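Local coordinates for CBS domain-containing protein (Listeria monocytogenes, PDB 6XNU) that binds cyclic di-AMP, probably through its CBS domains, and takes part in controlling (p)ppGpp and c-di-AMP homeostasis, at residues 28-33 and 140-145; 68-73 and 105-110. All coordinates share one frame; numbering follows the deposited sequence.

Contact 1: 28-33 and 140-145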
loop_
_atom_site.group_PDB
_atom_site.type_symbol
_atom_site.label_atom_id
_atom_site.label_comp_id
_atom_site.label_asym_id
_atom_site.label_seq_id
_atom_site.Cartn_x
_atom_site.Cartn_y
_atom_site.Cartn_z
ATOM N N ALA A 28 -19.499 -4.875 -8.292
ATOM C CA ALA A 28 -19.442 -3.930 -9.403
ATOM C C ALA A 28 -19.662 -2.503 -8.927
ATOM O O ALA A 28 -18.927 -1.592 -9.324
ATOM C CB ALA A 28 -20.471 -4.306 -10.470
ATOM N N ASP A 29 -20.653 -2.285 -8.060
ATOM C CA ASP A 29 -20.916 -0.932 -7.579
ATOM C C ASP A 29 -19.777 -0.386 -6.722
ATOM O O ASP A 29 -19.662 0.836 -6.575
ATOM C CB ASP A 29 -22.229 -0.885 -6.791
ATOM C CG ASP A 29 -23.457 -1.060 -7.676
ATOM O OD1 ASP A 29 -23.335 -0.977 -8.919
ATOM O OD2 ASP A 29 -24.552 -1.281 -7.120
ATOM N N SER A 30 -18.928 -1.251 -6.166
ATOM C CA SER A 30 -17.808 -0.792 -5.349
ATOM C C SER A 30 -16.602 -0.332 -6.162
ATOM O O SER A 30 -15.651 0.198 -5.571
ATOM C CB SER A 30 -17.345 -1.900 -4.408
ATOM O OG SER A 30 -16.541 -2.830 -5.107
ATOM N N MET A 31 -16.593 -0.557 -7.474
ATOM C CA MET A 31 -15.437 -0.154 -8.267
ATOM C C MET A 31 -15.194 1.336 -8.096
ATOM O O MET A 31 -16.131 2.139 -8.149
ATOM C CB MET A 31 -15.650 -0.484 -9.745
ATOM C CG MET A 31 -14.440 -0.152 -10.592
ATOM S SD MET A 31 -14.742 -0.365 -12.373
ATOM C CE MET A 31 -15.747 1.074 -12.712
ATOM N N ILE A 32 -13.936 1.697 -7.872
ATOM C CA ILE A 32 -13.530 3.099 -7.849
ATOM C C ILE A 32 -13.305 3.544 -9.285
ATOM O O ILE A 32 -12.456 2.979 -9.981
ATOM C CB ILE A 32 -12.269 3.296 -7.004
ATOM C CG1 ILE A 32 -12.536 2.851 -5.555
ATOM C CG2 ILE A 32 -11.824 4.753 -7.040
ATOM C CD1 ILE A 32 -11.278 2.606 -4.783
ATOM N N SER A 33 -14.064 4.544 -9.731
ATOM C CA SER A 33 -14.041 4.988 -11.121
ATOM C C SER A 33 -12.662 5.528 -11.493
ATOM O O SER A 33 -11.965 6.133 -10.675
ATOM C CB SER A 33 -15.096 6.073 -11.346
ATOM O OG SER A 33 -16.402 5.547 -11.207
ATOM N N GLY A 140 -11.278 1.503 -13.897
ATOM C CA GLY A 140 -11.324 1.689 -12.465
ATOM C C GLY A 140 -10.612 0.547 -11.762
ATOM O O GLY A 140 -9.942 -0.269 -12.390
ATOM N N ILE A 141 -10.755 0.522 -10.437
ATOM C CA ILE A 141 -10.137 -0.529 -9.638
ATOM C C ILE A 141 -11.159 -1.080 -8.656
ATOM O O ILE A 141 -12.107 -0.395 -8.254
ATOM C CB ILE A 141 -8.865 -0.054 -8.888
ATOM C CG1 ILE A 141 -9.206 1.020 -7.862
ATOM C CG2 ILE A 141 -7.782 0.433 -9.882
ATOM C CD1 ILE A 141 -8.012 1.400 -6.993
ATOM N N VAL A 142 -10.981 -2.352 -8.311
ATOM C CA VAL A 142 -11.702 -2.994 -7.216
ATOM C C VAL A 142 -10.680 -3.291 -6.128
ATOM O O VAL A 142 -9.588 -3.782 -6.428
ATOM C CB VAL A 142 -12.405 -4.281 -7.690
ATOM C CG1 VAL A 142 -13.050 -4.999 -6.521
ATOM C CG2 VAL A 142 -13.447 -3.954 -8.744
ATOM N N THR A 143 -11.012 -2.984 -4.867
ATOM C CA THR A 143 -10.069 -3.204 -3.778
ATOM C C THR A 143 -10.626 -4.212 -2.779
ATOM O O THR A 143 -11.776 -4.652 -2.858
ATOM C CB THR A 143 -9.697 -1.893 -3.052
ATOM O OG1 THR A 143 -10.685 -1.555 -2.063
ATOM C CG2 THR A 143 -9.545 -0.734 -4.053
ATOM N N ARG A 144 -9.770 -4.572 -1.821
ATOM C CA ARG A 144 -10.157 -5.534 -0.792
ATOM C C ARG A 144 -11.222 -4.992 0.144
ATOM O O ARG A 144 -11.910 -5.785 0.813
ATOM C CB ARG A 144 -8.938 -5.919 0.030
ATOM C CG ARG A 144 -8.036 -6.926 -0.614
ATOM C CD ARG A 144 -6.819 -7.106 0.263
ATOM N NE ARG A 144 -5.904 -8.118 -0.253
ATOM C CZ ARG A 144 -4.621 -8.176 0.075
ATOM N NH1 ARG A 144 -4.122 -7.278 0.912
ATOM N NH2 ARG A 144 -3.844 -9.133 -0.415
ATOM N N ARG A 145 -11.384 -3.668 0.217
ATOM C CA ARG A 145 -12.256 -3.087 1.234
ATOM C C ARG A 145 -13.692 -3.584 1.106
ATOM O O ARG A 145 -14.359 -3.818 2.120
ATOM C CB ARG A 145 -12.216 -1.563 1.159
ATOM C CG ARG A 145 -13.153 -0.888 2.146
ATOM C CD ARG A 145 -12.780 0.571 2.295
ATOM N NE ARG A 145 -13.567 1.244 3.323
ATOM C CZ ARG A 145 -14.752 1.796 3.106
ATOM N NH1 ARG A 145 -15.293 1.754 1.894
ATOM N NH2 ARG A 145 -15.397 2.388 4.103
HETATM O O HOH W 1 -13.935 -1.959 -4.908
#
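Ile32 and Ile141 face each other as an antiparallel hydrogen-bonded pair and hold each other by both backbone bonds of that pair. Ile32 N gives its hydrogen to Ile141 O over 2.8 Å, and Ile141 N returns a bond to Ile32 O at 3.0 Å. Their side chains lie side by side and point the same way, Ile32 CB sitting 3.9 Å from Ile141 CG1. From there Ile32 CD1 reaches on to the methyl of Thr143, and Tyr58 packs against both isoleucines.

The tightest part is at Gly140, where Ile32 O comes within 3.0 Å of Gly140 CA. Gly140 has an extended backbone (phi 155°, psi -171°) of a kind readily adopted by glycine, and it lets Ile32 O and Met31 CG pack directly against the main chain there. Met31 runs its side chain alongside the Gly140-Ile141 backbone: with CG anti to the backbone N (chi1 -177°), CG rests 3.3 Å from Ile141 O, and SD lies nearest Gly140 CA.

Toward Ser30 the two segments separate and a water enters. It donates to Ser30 OG (2.8 Å) and accepts from Thr143 N (3.1 Å), bridging where direct strand pairing has stopped; Ser30 OG is also bonded to Leu27 O. Beyond it, Thr143 OG1 accepts from Arg145 N, a capping bond at the turn into helix 145-161.

The short strand 32-33 is thus added to the edge of the CBS-domain sheet by two backbone bonds and an apolar flank, while at Ser30 and Thr143 one water replaces direct pairing between the segments.

Contact 2: 68-73 and 105-110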
loop_
_atom_site.group_PDB
_atom_site.type_symbol
_atom_site.label_atom_id
_atom_site.label_comp_id
_atom_site.label_asym_id
_atom_site.label_seq_id
_atom_site.Cartn_x
_atom_site.Cartn_y
_atom_site.Cartn_z
ATOM N N PHE A 68 -5.604 5.747 -23.159
ATOM C CA PHE A 68 -6.104 5.354 -21.837
ATOM C C PHE A 68 -6.244 3.841 -21.699
ATOM O O PHE A 68 -7.053 3.352 -20.905
ATOM C CB PHE A 68 -7.420 6.070 -21.505
ATOM C CG PHE A 68 -7.252 7.546 -21.342
ATOM C CD1 PHE A 68 -7.095 8.358 -22.461
ATOM C CD2 PHE A 68 -7.176 8.122 -20.082
ATOM C CE1 PHE A 68 -6.906 9.722 -22.336
ATOM C CE2 PHE A 68 -6.993 9.490 -19.942
ATOM C CZ PHE A 68 -6.845 10.297 -21.072
ATOM N N LYS A 69 -5.430 3.084 -22.435
ATOM C CA LYS A 69 -5.328 1.645 -22.220
ATOM C C LYS A 69 -4.271 1.338 -21.156
ATOM O O LYS A 69 -3.258 2.033 -21.037
ATOM C CB LYS A 69 -4.980 0.918 -23.522
ATOM C CG LYS A 69 -6.025 1.070 -24.602
ATOM C CD LYS A 69 -5.520 0.461 -25.907
ATOM C CE LYS A 69 -6.418 0.847 -27.064
ATOM N NZ LYS A 69 -7.843 0.603 -26.729
ATOM N N LEU A 70 -4.506 0.262 -20.409
ATOM C CA LEU A 70 -3.695 -0.087 -19.245
ATOM C C LEU A 70 -2.482 -0.914 -19.662
ATOM O O LEU A 70 -2.638 -2.008 -20.212
ATOM C CB LEU A 70 -4.547 -0.867 -18.244
ATOM C CG LEU A 70 -3.818 -1.385 -17.000
ATOM C CD1 LEU A 70 -3.352 -0.235 -16.116
ATOM C CD2 LEU A 70 -4.740 -2.298 -16.232
ATOM N N HIS A 71 -1.280 -0.416 -19.351
ATOM C CA HIS A 71 -0.025 -1.074 -19.705
ATOM C C HIS A 71 0.765 -1.593 -18.517
ATOM O O HIS A 71 1.536 -2.540 -18.677
ATOM C CB HIS A 71 0.890 -0.118 -20.485
ATOM C CG HIS A 71 0.464 0.106 -21.902
ATOM N ND1 HIS A 71 1.174 -0.384 -22.977
ATOM C CD2 HIS A 71 -0.593 0.775 -22.421
ATOM C CE1 HIS A 71 0.565 -0.037 -24.099
ATOM N NE2 HIS A 71 -0.511 0.664 -23.792
ATOM N N GLY A 72 0.615 -1.001 -17.339
ATOM C CA GLY A 72 1.470 -1.423 -16.246
ATOM C C GLY A 72 1.033 -0.802 -14.940
ATOM O O GLY A 72 0.076 -0.023 -14.881
ATOM N N LEU A 73 1.753 -1.181 -13.889
ATOM C CA LEU A 73 1.559 -0.680 -12.535
ATOM C C LEU A 73 2.909 -0.220 -12.026
ATOM O O LEU A 73 3.929 -0.857 -12.309
ATOM C CB LEU A 73 0.987 -1.757 -11.610
ATOM C CG LEU A 73 -0.401 -2.316 -11.941
ATOM C CD1 LEU A 73 -0.705 -3.521 -11.071
ATOM C CD2 LEU A 73 -1.443 -1.226 -11.753
ATOM N N THR A 105 4.655 -5.228 -15.593
ATOM C CA THR A 105 3.800 -5.553 -16.726
ATOM C C THR A 105 3.029 -6.846 -16.523
ATOM O O THR A 105 2.222 -7.216 -17.380
ATOM C CB THR A 105 4.634 -5.649 -18.001
ATOM O OG1 THR A 105 5.673 -6.610 -17.798
ATOM C CG2 THR A 105 5.252 -4.298 -18.345
ATOM N N ASP A 106 3.263 -7.531 -15.410
ATOM C CA ASP A 106 2.624 -8.797 -15.064
ATOM C C ASP A 106 1.569 -8.510 -13.999
ATOM O O ASP A 106 1.862 -8.484 -12.804
ATOM C CB ASP A 106 3.676 -9.774 -14.555
ATOM C CG ASP A 106 4.581 -9.147 -13.489
ATOM O OD1 ASP A 106 5.290 -8.155 -13.795
ATOM O OD2 ASP A 106 4.565 -9.628 -12.330
ATOM N N PHE A 107 0.329 -8.289 -14.425
ATOM C CA PHE A 107 -0.724 -7.964 -13.471
ATOM C C PHE A 107 -2.054 -8.572 -13.926
ATOM O O PHE A 107 -2.281 -8.727 -15.130
ATOM C CB PHE A 107 -0.884 -6.444 -13.301
ATOM C CG PHE A 107 -1.030 -5.705 -14.595
ATOM C CD1 PHE A 107 -2.270 -5.553 -15.190
ATOM C CD2 PHE A 107 0.080 -5.170 -15.230
ATOM C CE1 PHE A 107 -2.401 -4.885 -16.402
ATOM C CE2 PHE A 107 -0.044 -4.500 -16.434
ATOM C CZ PHE A 107 -1.282 -4.355 -17.021
ATOM N N PRO A 108 -2.922 -8.912 -12.988
ATOM C CA PRO A 108 -4.256 -9.389 -13.370
ATOM C C PRO A 108 -5.171 -8.222 -13.701
ATOM O O PRO A 108 -4.944 -7.081 -13.298
ATOM C CB PRO A 108 -4.731 -10.123 -12.114
ATOM C CG PRO A 108 -4.090 -9.356 -10.998
ATOM C CD PRO A 108 -2.754 -8.866 -11.524
ATOM N N VAL A 109 -6.224 -8.526 -14.463
ATOM C CA VAL A 109 -7.265 -7.547 -14.745
ATOM C C VAL A 109 -8.628 -8.204 -14.606
ATOM O O VAL A 109 -8.765 -9.428 -14.642
ATOM C CB VAL A 109 -7.132 -6.899 -16.143
ATOM C CG1 VAL A 109 -5.806 -6.151 -16.280
ATOM C CG2 VAL A 109 -7.277 -7.953 -17.239
ATOM N N ILE A 110 -9.639 -7.353 -14.441
ATOM C CA ILE A 110 -11.047 -7.731 -14.403
ATOM C C ILE A 110 -11.701 -7.144 -15.646
ATOM O O ILE A 110 -11.542 -5.952 -15.931
ATOM C CB ILE A 110 -11.728 -7.200 -13.125
ATOM C CG1 ILE A 110 -11.188 -7.908 -11.880
ATOM C CG2 ILE A 110 -13.239 -7.319 -13.213
ATOM C CD1 ILE A 110 -11.386 -7.109 -10.582
#
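Phe107 and Leu70 reach toward each other tip to tip, and Phe107 supplies most of the surface that segment 105-110 brings to the contact. Leu70 CD2 comes to 3.5 Å from Phe107 CE1, approaching obliquely, and Leu70 CG is anti to the backbone N (chi1 176°), which brings CG itself close to Phe107 CE1 and CZ. The same CD2 touches Val109 CG1 at 4.0 Å, although the leucine and valine side chains slide past each other in opposite directions. Val109 CG1 in turn lies in the plane of the Phe107 ring, at its edge.

Around the rest of the ring the partner is largely backbone. His71 O stands in the ring plane at the edge, 3.4 Å from Phe107 CE2, a position in which the carbonyl oxygen would probably be attracted by the ring's weakly positive rim hydrogens. Gly72 CA is equally near CE2 but comes in obliquely, so main-chain atoms rather than a side chain form this side of the contact. Leu73 crosses the phenylalanine obliquely nearer its root, its CD1 lying 3.7 Å from Phe107 CB. At the outer margin Thr105 CG2 makes a looser contact with His71 O.

Strand 70-75 carries a classic beta bulge here, His71 and Gly72 together pairing with Val63 of strand 60-64. His71 turns its CB away from the contact, and its NE2 bonds to Asp65. Behind the ring's partners, Leu70 packs on Pro62 and Leu64 and also on Cys130 and Val132 of strand 128-132, while Leu73 touches Val60 and Cys130. On the other segment, Pro108 and Ile110 lean on helix 116-125.

How the contacts relate
The centres of the two contacts are about 15 Å apart, and the segments of contact 2 fall between those of contact 1 in sequence. They meet directly where Val142 CB of contact 1 packs on Ile110 CD1 of contact 2 at 4.2 Å. Both also reach the same four-stranded sheet: contact 1 fixes strand 32-33 to one edge through strand 138-143, whereas contact 2 contains the weakly bonded strand 109-110 at the other edge, strand 128-132 lying between it and strand 138-143. Contact 2 additionally brings in strand 70-75 of the three-stranded sheet, so contact 2 is the one that joins the two sheets, consistent with a pair of CBS modules.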